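Local coordinates for protein putative esterase (PDB 2RAU) that is a putative lipase or esterase of the alpha/beta-hydrolase clan that binds calcium and probably hydrolyses ester bonds, at residues I15-D19 against H75-Y81; Q20-W26 against L40-I46. The contacts are given in a common frame with arbitrary orientation. Where two conformers were deposited one is given. Residues are numbered along the deposited sequence.

In the fold
Both contacts lie where the N-terminal strands extend the alpha/beta-hydrolase sheet, each with its centre about 18 Å from the centre of the chain and on the same side of it. Contact 2 is the antiparallel hairpin of strands 21-29 and 37-45; contact 1 packs the turn that leads into this hairpin against the loop running from strand 74-75 to helix 85-91. Their centres are 13 Å apart, and Ile-15 joins them: its CD1 lies 3.5 Å from Val-43 CG1, and its N makes a probable hydrogen bond of 3.2 Å to Leu-21 O. The Lys-42 side chain is about 9 Å from Gly-142, a calcium ligand, and about 13 Å from a bound calcium ion, so neither contact forms the metal site.

Contact 1: I15-D19 against H75-Y81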
loop_
_atom_site.group_PDB
_atom_site.type_symbol
_atom_site.label_atom_id
_atom_site.label_comp_id
_atom_site.label_asym_id
_atom_site.label_seq_id
_atom_site.Cartn_x
_atom_site.Cartn_y
_atom_site.Cartn_z
ATOM N N ILE A 15 -4.620 18.997 4.415
ATOM C CA ILE A 15 -3.824 18.217 3.455
ATOM C C ILE A 15 -3.503 19.125 2.262
ATOM O O ILE A 15 -4.373 19.825 1.769
ATOM C CB ILE A 15 -4.584 16.938 3.060
ATOM C CG1 ILE A 15 -4.758 16.057 4.316
ATOM C CG2 ILE A 15 -3.899 16.257 1.884
ATOM C CD1 ILE A 15 -5.576 14.771 4.160
ATOM N N LEU A 16 -2.251 19.163 1.856
ATOM C CA LEU A 16 -1.856 20.021 0.739
ATOM C C LEU A 16 -2.713 19.741 -0.474
ATOM O O LEU A 16 -2.959 18.581 -0.821
ATOM C CB LEU A 16 -0.381 19.876 0.402
ATOM C CG LEU A 16 0.180 18.681 -0.383
ATOM C CD1 LEU A 16 1.616 18.988 -0.903
ATOM C CD2 LEU A 16 0.112 17.348 0.422
ATOM N N GLY A 17 -3.213 20.825 -1.075
ATOM C CA GLY A 17 -4.064 20.763 -2.259
ATOM C C GLY A 17 -5.478 20.301 -2.017
ATOM O O GLY A 17 -6.261 20.201 -2.953
ATOM N N ASN A 18 -5.806 20.007 -0.756
ATOM C CA ASN A 18 -7.099 19.442 -0.396
ATOM C C ASN A 18 -7.474 20.013 0.936
ATOM O O ASN A 18 -7.566 19.299 1.928
ATOM C CB ASN A 18 -6.992 17.923 -0.316
ATOM C CG ASN A 18 -6.665 17.287 -1.646
ATOM O OD1 ASN A 18 -7.576 16.977 -2.390
ATOM N ND2 ASN A 18 -5.354 17.141 -1.980
ATOM N N ASP A 19 -7.764 21.309 0.976
ATOM C CA ASP A 19 -7.936 21.950 2.282
ATOM C C ASP A 19 -9.297 21.721 2.986
ATOM O O ASP A 19 -9.510 22.200 4.102
ATOM C CB ASP A 19 -7.608 23.440 2.207
ATOM C CG ASP A 19 -8.514 24.183 1.299
ATOM O OD1 ASP A 19 -9.664 23.737 1.064
ATOM O OD2 ASP A 19 -8.049 25.223 0.783
ATOM N N HIS A 75 8.112 15.959 -0.234
ATOM C CA HIS A 75 6.991 15.974 -1.176
ATOM C C HIS A 75 7.448 16.015 -2.649
ATOM O O HIS A 75 8.356 16.725 -3.022
ATOM C CB HIS A 75 6.118 17.182 -0.847
ATOM C CG HIS A 75 5.401 17.041 0.458
ATOM N ND1 HIS A 75 5.995 17.350 1.659
ATOM C CD2 HIS A 75 4.142 16.640 0.757
ATOM C CE1 HIS A 75 5.133 17.170 2.642
ATOM N NE2 HIS A 75 4.003 16.734 2.128
ATOM N N TYR A 76 6.760 15.212 -3.437
ATOM C CA TYR A 76 7.052 14.957 -4.831
ATOM C C TYR A 76 5.965 15.456 -5.777
ATOM O O TYR A 76 6.224 15.620 -6.965
ATOM C CB TYR A 76 7.295 13.442 -5.035
ATOM C CG TYR A 76 8.568 12.979 -4.394
ATOM C CD1 TYR A 76 9.777 13.210 -5.015
ATOM C CD2 TYR A 76 8.574 12.355 -3.130
ATOM C CE1 TYR A 76 10.974 12.824 -4.417
ATOM C CE2 TYR A 76 9.752 11.986 -2.536
ATOM C CZ TYR A 76 10.949 12.211 -3.170
ATOM O OH TYR A 76 12.146 11.779 -2.622
ATOM N N THR A 77 4.756 15.680 -5.264
ATOM C CA THR A 77 3.617 16.127 -6.064
ATOM C C THR A 77 2.527 16.702 -5.172
ATOM O O THR A 77 2.649 16.694 -3.929
ATOM C CB THR A 77 3.050 14.947 -6.895
ATOM O OG1 THR A 77 2.195 15.467 -7.895
ATOM C CG2 THR A 77 2.330 13.899 -6.068
ATOM N N ILE A 78 1.463 17.226 -5.778
ATOM C CA ILE A 78 0.279 17.634 -5.026
ATOM C C ILE A 78 -0.807 16.602 -5.244
ATOM O O ILE A 78 -1.217 16.372 -6.375
ATOM C CB ILE A 78 -0.234 18.999 -5.458
ATOM C CG1 ILE A 78 0.852 20.064 -5.197
ATOM C CG2 ILE A 78 -1.554 19.351 -4.699
ATOM C CD1 ILE A 78 0.648 21.316 -5.948
ATOM N N PRO A 79 -1.281 15.959 -4.174
ATOM C CA PRO A 79 -2.305 14.936 -4.381
ATOM C C PRO A 79 -3.634 15.465 -4.881
ATOM O O PRO A 79 -4.073 16.546 -4.491
ATOM C CB PRO A 79 -2.537 14.351 -2.965
ATOM C CG PRO A 79 -1.546 14.973 -2.080
ATOM C CD PRO A 79 -0.894 16.111 -2.759
ATOM N N ASP A 80 -4.252 14.666 -5.739
ATOM C CA ASP A 80 -5.551 14.940 -6.310
ATOM C C ASP A 80 -6.503 13.931 -5.681
ATOM O O ASP A 80 -6.323 12.734 -5.862
ATOM C CB ASP A 80 -5.480 14.734 -7.809
ATOM C CG ASP A 80 -6.735 15.087 -8.525
ATOM O OD1 ASP A 80 -7.818 15.235 -7.915
ATOM O OD2 ASP A 80 -6.638 15.199 -9.765
ATOM N N TYR A 81 -7.524 14.405 -4.989
ATOM C CA TYR A 81 -8.498 13.499 -4.328
ATOM C C TYR A 81 -9.187 12.543 -5.327
ATOM O O TYR A 81 -9.574 11.446 -4.978
ATOM C CB TYR A 81 -9.577 14.268 -3.510
ATOM C CG TYR A 81 -10.752 14.732 -4.335
ATOM C CD1 TYR A 81 -11.863 13.915 -4.528
ATOM C CD2 TYR A 81 -10.710 15.943 -4.992
ATOM C CE1 TYR A 81 -12.915 14.323 -5.314
ATOM C CE2 TYR A 81 -11.739 16.350 -5.801
ATOM C CZ TYR A 81 -12.846 15.548 -5.948
ATOM O OH TYR A 81 -13.858 15.988 -6.755
HETATM O O HOH W 1 -7.612 17.498 -4.852
#
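Leu-16 lays its side chain over the loop 75-81, with CD2 3.6 Å from Pro-79 CD and CD1 3.8 Å from His-75 CD2. It sits at the second position of a type II beta turn, Ile-15 to Asn-18, closed by Asn-18 N to Ile-15 O at 2.9 Å, which brings the chain from strand 13-15 round to strand 21-29. Gly-17 takes the third position with a phi of 74°, which favours glycine; its CA rests 3.8 Å from Ile-78 CG2, and a CB there would clash with that methyl. The polar tie is the Asn-18 amide: ND2 donates to Leu-16 O within the turn (3.0 Å) and to Pro-79 O across the gap (2.9 Å), so one side chain braces the turn and holds the opposing loop. Leu-87 of helix 85-91 packs on Asn-18, Pro-79 and Tyr-81. The amide's other end reaches Tyr-81 through a water, which donates to Asn-18 OD1 at 2.5 Å and accepts from Tyr-81 N at 3.1 Å.

Contact 2: Q20-W26 against L40-I46; sequences QLIENIW and LHKVNLI
Segments 21-26 and 40-45 of the alpha/beta-hydrolase sheet's hairpin of strands 21-29 and 37-45 run antiparallel and extended, their short axes 4.7 Å apart at closest and N-to-C directions at 155°. Leu-40 pairs with Trp-26 through N to O (2.8 Å) and O to N (3.0 Å). His-41, non-hydrogen-bonded partner of Ile-25, has chi1 m; its ND1 donates to Glu-23 OE2 at 2.7 Å, Ile-25 CG2 lies over one ring face, and NE2 hydrogen-bonds Asp-100 OD2. Lys-42 hydrogen-bonds Asn-24 (N to O 2.9 Å, O to N 3.0 Å); its all-trans side chain leads away to a salt bridge with Asp-140, while CB meets Trp-26 CZ3 at 3.8 Å. Val-43, in a non-hydrogen-bonded pair with Glu-23, faces helices 63-68 and 85-91 with Glu-23, Ile-25 and His-41. Asn-44 pairs with Ile-22 (N to O 3.1 Å, O to N 2.8 Å); a water bridges its OD1 (2.6 Å) to Asn-24 ND2 (2.8 Å), and Asn-24 OD1 accepts from Glu-12 N. Leu-45 pairs with Leu-21 without backbone hydrogen bonds; their side chains diverge, but their CD2 atoms come within 4.0 Å. Ile-46 N donates to Gln-20 O at 2.9 Å, and Ile-46 CG1 packs 3.5 Å from Ile-22 CG2.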
loop_
_atom_site.group_PDB
_atom_site.type_symbol
_atom_site.label_atom_id
_atom_site.label_comp_id
_atom_site.label_asym_id
_atom_site.label_seq_id
_atom_site.Cartn_x
_atom_site.Cartn_y
_atom_site.Cartn_z
ATOM N N GLN A 20 -10.209 20.999 2.335
ATOM C CA GLN A 20 -11.413 20.537 3.004
ATOM C C GLN A 20 -11.179 19.253 3.799
ATOM O O GLN A 20 -12.061 18.784 4.558
ATOM C CB GLN A 20 -12.532 20.354 1.971
ATOM C CG GLN A 20 -13.098 21.745 1.497
ATOM C CD GLN A 20 -13.249 22.776 2.700
ATOM O OE1 GLN A 20 -12.351 23.615 2.944
ATOM N NE2 GLN A 20 -14.352 22.663 3.466
ATOM N N LEU A 21 -10.013 18.666 3.599
ATOM C CA LEU A 21 -9.639 17.412 4.264
ATOM C C LEU A 21 -8.595 17.654 5.331
ATOM O O LEU A 21 -7.668 18.462 5.161
ATOM C CB LEU A 21 -9.109 16.386 3.268
ATOM C CG LEU A 21 -10.075 15.929 2.188
ATOM C CD1 LEU A 21 -9.352 14.955 1.265
ATOM C CD2 LEU A 21 -11.355 15.346 2.796
ATOM N N ILE A 22 -8.729 16.984 6.470
ATOM C CA ILE A 22 -7.735 17.171 7.519
ATOM C C ILE A 22 -7.136 15.814 7.924
ATOM O O ILE A 22 -7.768 14.755 7.791
ATOM C CB ILE A 22 -8.272 18.057 8.714
ATOM C CG1 ILE A 22 -9.224 17.263 9.570
ATOM C CG2 ILE A 22 -8.920 19.413 8.202
ATOM C CD1 ILE A 22 -8.541 16.468 10.666
ATOM N N GLU A 23 -5.878 15.871 8.347
ATOM C CA GLU A 23 -5.101 14.707 8.745
ATOM C C GLU A 23 -4.699 14.748 10.221
ATOM O O GLU A 23 -4.351 15.777 10.755
ATOM C CB GLU A 23 -3.848 14.664 7.870
ATOM C CG GLU A 23 -3.017 13.410 7.984
ATOM C CD GLU A 23 -1.732 13.434 7.167
ATOM O OE1 GLU A 23 -1.222 14.536 6.814
ATOM O OE2 GLU A 23 -1.209 12.336 6.903
ATOM N N ASN A 24 -4.777 13.584 10.865
ATOM C CA ASN A 24 -4.237 13.352 12.183
ATOM C C ASN A 24 -3.259 12.191 12.070
ATOM O O ASN A 24 -3.482 11.275 11.303
ATOM C CB ASN A 24 -5.352 13.073 13.178
ATOM C CG ASN A 24 -6.138 14.340 13.499
ATOM O OD1 ASN A 24 -5.707 15.119 14.306
ATOM N ND2 ASN A 24 -7.223 14.594 12.766
ATOM N N ILE A 25 -2.156 12.268 12.792
ATOM C CA ILE A 25 -1.168 11.196 12.811
ATOM C C ILE A 25 -0.785 10.883 14.275
ATOM O O ILE A 25 -0.504 11.780 15.059
ATOM C CB ILE A 25 0.126 11.528 12.050
ATOM C CG1 ILE A 25 -0.160 12.035 10.627
ATOM C CG2 ILE A 25 1.016 10.337 12.003
ATOM C CD1 ILE A 25 1.069 12.491 9.875
ATOM N N TRP A 26 -0.767 9.594 14.579
ATOM C CA TRP A 26 -0.299 9.083 15.848
ATOM C C TRP A 26 0.788 8.096 15.585
ATOM O O TRP A 26 0.804 7.417 14.574
ATOM C CB TRP A 26 -1.394 8.355 16.601
ATOM C CG TRP A 26 -2.589 9.150 16.943
ATOM C CD1 TRP A 26 -2.854 9.754 18.125
ATOM C CD2 TRP A 26 -3.726 9.395 16.105
ATOM N NE1 TRP A 26 -4.084 10.345 18.090
ATOM C CE2 TRP A 26 -4.640 10.153 16.861
ATOM C CE3 TRP A 26 -4.074 9.014 14.815
ATOM C CZ2 TRP A 26 -5.854 10.559 16.370
ATOM C CZ3 TRP A 26 -5.292 9.413 14.329
ATOM C CH2 TRP A 26 -6.172 10.182 15.110
ATOM N N LEU A 40 -0.082 5.808 12.430
ATOM C CA LEU A 40 -1.435 5.709 11.956
ATOM C C LEU A 40 -1.900 7.070 11.488
ATOM O O LEU A 40 -1.684 8.052 12.195
ATOM C CB LEU A 40 -2.326 5.261 13.114
ATOM C CG LEU A 40 -3.822 5.216 12.994
ATOM C CD1 LEU A 40 -4.061 4.356 11.787
ATOM C CD2 LEU A 40 -4.382 4.573 14.281
ATOM N N HIS A 41 -2.475 7.139 10.282
ATOM C CA HIS A 41 -3.027 8.389 9.743
ATOM C C HIS A 41 -4.510 8.271 9.675
ATOM O O HIS A 41 -5.021 7.256 9.322
ATOM C CB HIS A 41 -2.531 8.684 8.308
ATOM C CG HIS A 41 -1.032 8.775 8.180
ATOM N ND1 HIS A 41 -0.393 9.895 7.684
ATOM C CD2 HIS A 41 -0.061 7.873 8.441
ATOM C CE1 HIS A 41 0.915 9.690 7.696
ATOM N NE2 HIS A 41 1.147 8.462 8.133
ATOM N N LYS A 42 -5.199 9.345 10.023
ATOM C CA LYS A 42 -6.634 9.457 9.830
ATOM C C LYS A 42 -6.878 10.654 8.899
ATOM O O LYS A 42 -6.249 11.719 9.048
ATOM C CB LYS A 42 -7.354 9.712 11.161
ATOM C CG LYS A 42 -8.884 9.775 11.063
ATOM C CD LYS A 42 -9.492 10.186 12.363
ATOM C CE LYS A 42 -11.002 10.226 12.314
ATOM N NZ LYS A 42 -11.507 10.535 13.656
ATOM N N VAL A 43 -7.771 10.465 7.936
ATOM C CA VAL A 43 -8.213 11.557 7.077
ATOM C C VAL A 43 -9.736 11.655 7.125
ATOM O O VAL A 43 -10.433 10.665 7.016
ATOM C CB VAL A 43 -7.728 11.373 5.610
ATOM C CG1 VAL A 43 -8.206 12.528 4.653
ATOM C CG2 VAL A 43 -6.168 11.192 5.577
ATOM N N ASN A 44 -10.227 12.880 7.266
ATOM C CA ASN A 44 -11.656 13.156 7.241
ATOM C C ASN A 44 -11.895 14.573 6.774
ATOM O O ASN A 44 -10.999 15.403 6.766
ATOM C CB ASN A 44 -12.355 12.881 8.596
ATOM C CG ASN A 44 -11.733 13.627 9.786
ATOM O OD1 ASN A 44 -10.925 13.073 10.501
ATOM N ND2 ASN A 44 -12.111 14.850 9.984
ATOM N N LEU A 45 -13.134 14.834 6.419
ATOM C CA LEU A 45 -13.602 16.156 6.091
ATOM C C LEU A 45 -13.581 17.036 7.319
ATOM O O LEU A 45 -13.781 16.552 8.435
ATOM C CB LEU A 45 -15.061 16.068 5.645
ATOM C CG LEU A 45 -15.432 15.807 4.217
ATOM C CD1 LEU A 45 -16.947 15.670 4.153
ATOM C CD2 LEU A 45 -14.968 16.944 3.290
ATOM N N ILE A 46 -13.329 18.328 7.119
ATOM C CA ILE A 46 -13.411 19.316 8.174
ATOM C C ILE A 46 -14.805 19.147 8.777
ATOM O O ILE A 46 -15.805 18.990 8.069
ATOM C CB ILE A 46 -13.244 20.774 7.663
ATOM C CG1 ILE A 46 -11.807 21.091 7.290
ATOM C CG2 ILE A 46 -13.610 21.773 8.743
ATOM C CD1 ILE A 46 -11.692 22.468 6.657
HETATM O O HOH W 2 -8.326 13.194 10.563
#